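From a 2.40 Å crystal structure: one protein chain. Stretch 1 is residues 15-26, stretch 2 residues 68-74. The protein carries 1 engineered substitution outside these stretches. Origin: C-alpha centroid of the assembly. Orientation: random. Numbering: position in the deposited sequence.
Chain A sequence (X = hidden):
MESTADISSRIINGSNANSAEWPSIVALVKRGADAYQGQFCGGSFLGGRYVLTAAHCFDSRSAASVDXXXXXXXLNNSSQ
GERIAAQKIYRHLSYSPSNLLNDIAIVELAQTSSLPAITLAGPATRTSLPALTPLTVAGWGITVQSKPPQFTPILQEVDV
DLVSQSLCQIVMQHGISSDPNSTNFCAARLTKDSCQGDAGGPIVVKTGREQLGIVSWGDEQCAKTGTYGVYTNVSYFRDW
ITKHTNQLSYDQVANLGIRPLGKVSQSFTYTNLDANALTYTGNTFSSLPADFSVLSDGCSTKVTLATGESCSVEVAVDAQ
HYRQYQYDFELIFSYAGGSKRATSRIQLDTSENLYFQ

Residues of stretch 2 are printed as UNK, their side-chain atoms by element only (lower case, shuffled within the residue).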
# COMPACT_ATOMS: atom_id res chain seq x y z
N SER A 15 23.57 1.22 -9.54
CA SER A 15 23.91 1.46 -10.92
C SER A 15 22.64 1.77 -11.72
O SER A 15 21.58 1.27 -11.40
CB SER A 15 24.60 0.19 -11.46
OG SER A 15 24.59 0.14 -12.88
N ASN A 16 22.78 2.59 -12.76
CA ASN A 16 21.67 2.89 -13.62
C ASN A 16 21.04 1.56 -14.10
O ASN A 16 21.72 0.70 -14.58
CB ASN A 16 22.13 3.69 -14.85
CG ASN A 16 22.42 5.17 -14.56
OD1 ASN A 16 22.19 5.71 -13.47
ND2 ASN A 16 22.92 5.84 -15.59
N ALA A 17 19.75 1.38 -13.91
CA ALA A 17 19.12 0.13 -14.32
C ALA A 17 19.01 0.00 -15.85
O ALA A 17 19.12 0.99 -16.56
CB ALA A 17 17.75 -0.01 -13.68
N ASN A 18 18.79 -1.22 -16.32
CA ASN A 18 18.37 -1.48 -17.69
C ASN A 18 16.84 -1.51 -17.71
O ASN A 18 16.24 -2.36 -17.04
CB ASN A 18 18.93 -2.82 -18.15
CG ASN A 18 18.39 -3.26 -19.49
OD1 ASN A 18 17.64 -2.52 -20.17
ND2 ASN A 18 18.76 -4.46 -19.90
N SER A 19 16.21 -0.61 -18.45
CA SER A 19 14.75 -0.32 -18.30
C SER A 19 13.82 -1.42 -18.76
O SER A 19 12.68 -1.53 -18.27
CB SER A 19 14.35 0.94 -19.07
OG SER A 19 14.30 0.68 -20.47
N ALA A 20 14.30 -2.20 -19.71
CA ALA A 20 13.58 -3.33 -20.21
C ALA A 20 13.46 -4.41 -19.14
O ALA A 20 12.59 -5.27 -19.25
CB ALA A 20 14.27 -3.89 -21.44
N GLU A 21 14.31 -4.36 -18.10
CA GLU A 21 14.23 -5.33 -17.00
C GLU A 21 13.25 -4.89 -15.92
O GLU A 21 12.93 -5.65 -14.99
CB GLU A 21 15.61 -5.61 -16.39
CG GLU A 21 16.51 -6.52 -17.25
CD GLU A 21 18.01 -6.47 -16.89
OE1 GLU A 21 18.36 -6.48 -15.69
OE2 GLU A 21 18.84 -6.42 -17.81
N TRP A 22 12.76 -3.65 -16.03
CA TRP A 22 11.87 -3.12 -15.01
C TRP A 22 10.65 -2.42 -15.62
O TRP A 22 10.41 -1.25 -15.37
CB TRP A 22 12.65 -2.16 -14.12
CG TRP A 22 13.77 -2.81 -13.37
CD1 TRP A 22 15.07 -2.89 -13.73
CD2 TRP A 22 13.67 -3.42 -12.09
NE1 TRP A 22 15.80 -3.52 -12.76
CE2 TRP A 22 14.96 -3.87 -11.75
CE3 TRP A 22 12.61 -3.66 -11.21
CZ2 TRP A 22 15.21 -4.54 -10.56
CZ3 TRP A 22 12.87 -4.32 -10.04
CH2 TRP A 22 14.15 -4.76 -9.73
N PRO A 23 9.87 -3.14 -16.43
CA PRO A 23 8.71 -2.49 -17.04
C PRO A 23 7.58 -2.25 -16.04
O PRO A 23 6.73 -1.38 -16.28
CB PRO A 23 8.30 -3.46 -18.16
CG PRO A 23 8.78 -4.80 -17.70
CD PRO A 23 9.97 -4.57 -16.81
N SER A 24 7.61 -2.96 -14.91
CA SER A 24 6.56 -2.83 -13.90
C SER A 24 6.90 -1.88 -12.75
O SER A 24 6.12 -1.75 -11.81
CB SER A 24 6.18 -4.21 -13.35
OG SER A 24 5.55 -5.03 -14.33
N ILE A 25 8.04 -1.21 -12.79
CA ILE A 25 8.39 -0.25 -11.73
C ILE A 25 7.44 0.94 -11.76
O ILE A 25 6.87 1.28 -12.80
CB ILE A 25 9.81 0.30 -11.93
CG1 ILE A 25 10.35 1.00 -10.70
CG2 ILE A 25 9.84 1.30 -13.07
CD1 ILE A 25 10.55 0.10 -9.50
N VAL A 26 7.27 1.60 -10.63
CA VAL A 26 6.42 2.78 -10.60
C VAL A 26 7.05 3.92 -9.79
O VAL A 26 7.56 3.69 -8.69
CB VAL A 26 5.07 2.45 -9.96
CG1 VAL A 26 4.16 3.66 -9.98
CG2 VAL A 26 4.45 1.25 -10.66
N UNK A 68 0.98 8.49 -10.43
CA UNK A 68 1.97 7.45 -10.58
C UNK A 68 2.43 7.43 -12.02
O UNK A 68 1.70 7.85 -12.93
c UNK A 68 0.59 5.45 -11.32
c UNK A 68 1.44 6.06 -10.20
c UNK A 68 0.65 6.14 -8.91
N UNK A 69 3.65 6.95 -12.21
CA UNK A 69 4.23 6.77 -13.56
C UNK A 69 4.72 5.35 -13.66
O UNK A 69 5.71 5.00 -13.04
c UNK A 69 5.01 9.14 -13.69
c UNK A 69 6.19 10.10 -13.69
c UNK A 69 5.41 7.68 -13.86
c UNK A 69 5.89 7.45 -15.30
N UNK A 70 3.97 4.54 -14.40
CA UNK A 70 4.21 3.11 -14.54
C UNK A 70 5.22 2.94 -15.65
O UNK A 70 5.06 3.51 -16.72
c UNK A 70 2.90 2.35 -14.94
c UNK A 70 0.52 1.82 -14.14
c UNK A 70 1.81 2.55 -13.88
c UNK A 70 3.15 0.87 -15.10
N UNK A 71 6.25 2.14 -15.41
CA UNK A 71 7.30 1.93 -16.44
C UNK A 71 8.14 3.17 -16.58
O UNK A 71 8.72 3.42 -17.61
N UNK A 72 8.18 4.00 -15.54
CA UNK A 72 9.06 5.18 -15.53
C UNK A 72 10.50 4.69 -15.58
O UNK A 72 10.78 3.60 -15.10
c UNK A 72 8.82 6.01 -14.26
N UNK A 73 11.39 5.48 -16.15
CA UNK A 73 12.81 5.17 -16.13
C UNK A 73 13.67 6.42 -15.97
O UNK A 73 14.30 6.60 -14.94
c UNK A 73 14.66 4.11 -17.42
c UNK A 73 15.19 3.09 -16.65
c UNK A 73 17.38 3.61 -17.44
o UNK A 73 18.71 3.33 -17.42
c UNK A 73 16.88 4.65 -18.19
c UNK A 73 16.54 2.82 -16.68
c UNK A 73 13.20 4.39 -17.37
c UNK A 73 15.51 4.88 -18.18
N UNK A 74 13.70 7.28 -16.97
CA UNK A 74 14.34 8.62 -16.87
C UNK A 74 13.23 9.59 -16.52
O UNK A 74 12.36 9.89 -17.35
c UNK A 74 14.96 9.02 -18.19
o UNK A 74 16.23 10.79 -19.24
o UNK A 74 15.28 11.20 -17.23
c UNK A 74 15.54 10.45 -18.20
O HOH W 1 11.40 1.15 -16.24

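Position 68 carries three carbons, one bonded to CA and bearing the other two. The CA-to-CB bond points toward stretch 1, and its CB lies 3.6 Å from Val26 CG1, a close apolar fit. That fork, with no oxygen, is valine.

Position 69 has four carbons forked at the first, one arm two carbons long. The end of the side chain leads away from stretch 1, so the contact falls to the backbone: the carbonyl O of position 69 sits 3.4 Å from Val26 CA in a CA-H...O contact. The side chain is the isoleucine pattern, Ile69.

Position 70 repeats the pattern of four carbons forked at the first. Its backbone pairs with Val26 as an antiparallel, non-hydrogen-bonded bridge, with CA of position 70 4.5 Å from Val26 CA. Both side chains therefore take the same face of the sheet, where the first carbon of the longer arm of position 70 is 4.4 Å from Val26 CG2. This is again isoleucine, Ile70.

Position 71 has no side-chain atom at all. Its bare CA already approaches Pro23 O at 3.4 Å, while its N donates to Ile25 O at 2.8 Å, with a nearly straight angle of 161°. It is glycine, and two features agree: phi is +71°, a region that favours glycine, and an ideal CB on Gly71 would lie only 3.3 Å from Pro23 O.

Position 72 shows a single carbon. The CA-to-CB bond points sideways, and CB of position 72 stays 5.0 Å from Ile25 CG2; the carbonyl does more, with O of position 72 3.2 Å from Ile25 CG2. One water donates to both that O, at 2.8 Å, and Trp22 O, at 2.7 Å, joining two acceptors that could not bond each other. A lone carbon means alanine, Ala72.

Position 73 has one carbon leading to a six-carbon ring that bears an oxygen. With chi1 at 177° (t), the ring reaches the loop near Ser19. Ser19 CB packs over one face, 3.7 Å from the centroid of the position 73 ring, and the ring's oxygen donates to Ala17 O at a short 2.5 Å. This is tyrosine, Tyr73.

Position 74 has two carbons, the second carrying two oxygens, and lies out of reach of stretch 1. It is aspartate, Asp74.

The contact buries 447 Å² and works in three zones. Valine and isoleucine side chains pack where the strands pair. Next, the type II turn from Ile69 to Ala72 brings a glycine close against the carbonyls of Pro23 and Ile25. Beyond it, the tyrosine spans to the loop, using its ring face for packing and its hydroxyl to satisfy a backbone carbonyl.

Stretch 2 (68-74) VIIGAYD
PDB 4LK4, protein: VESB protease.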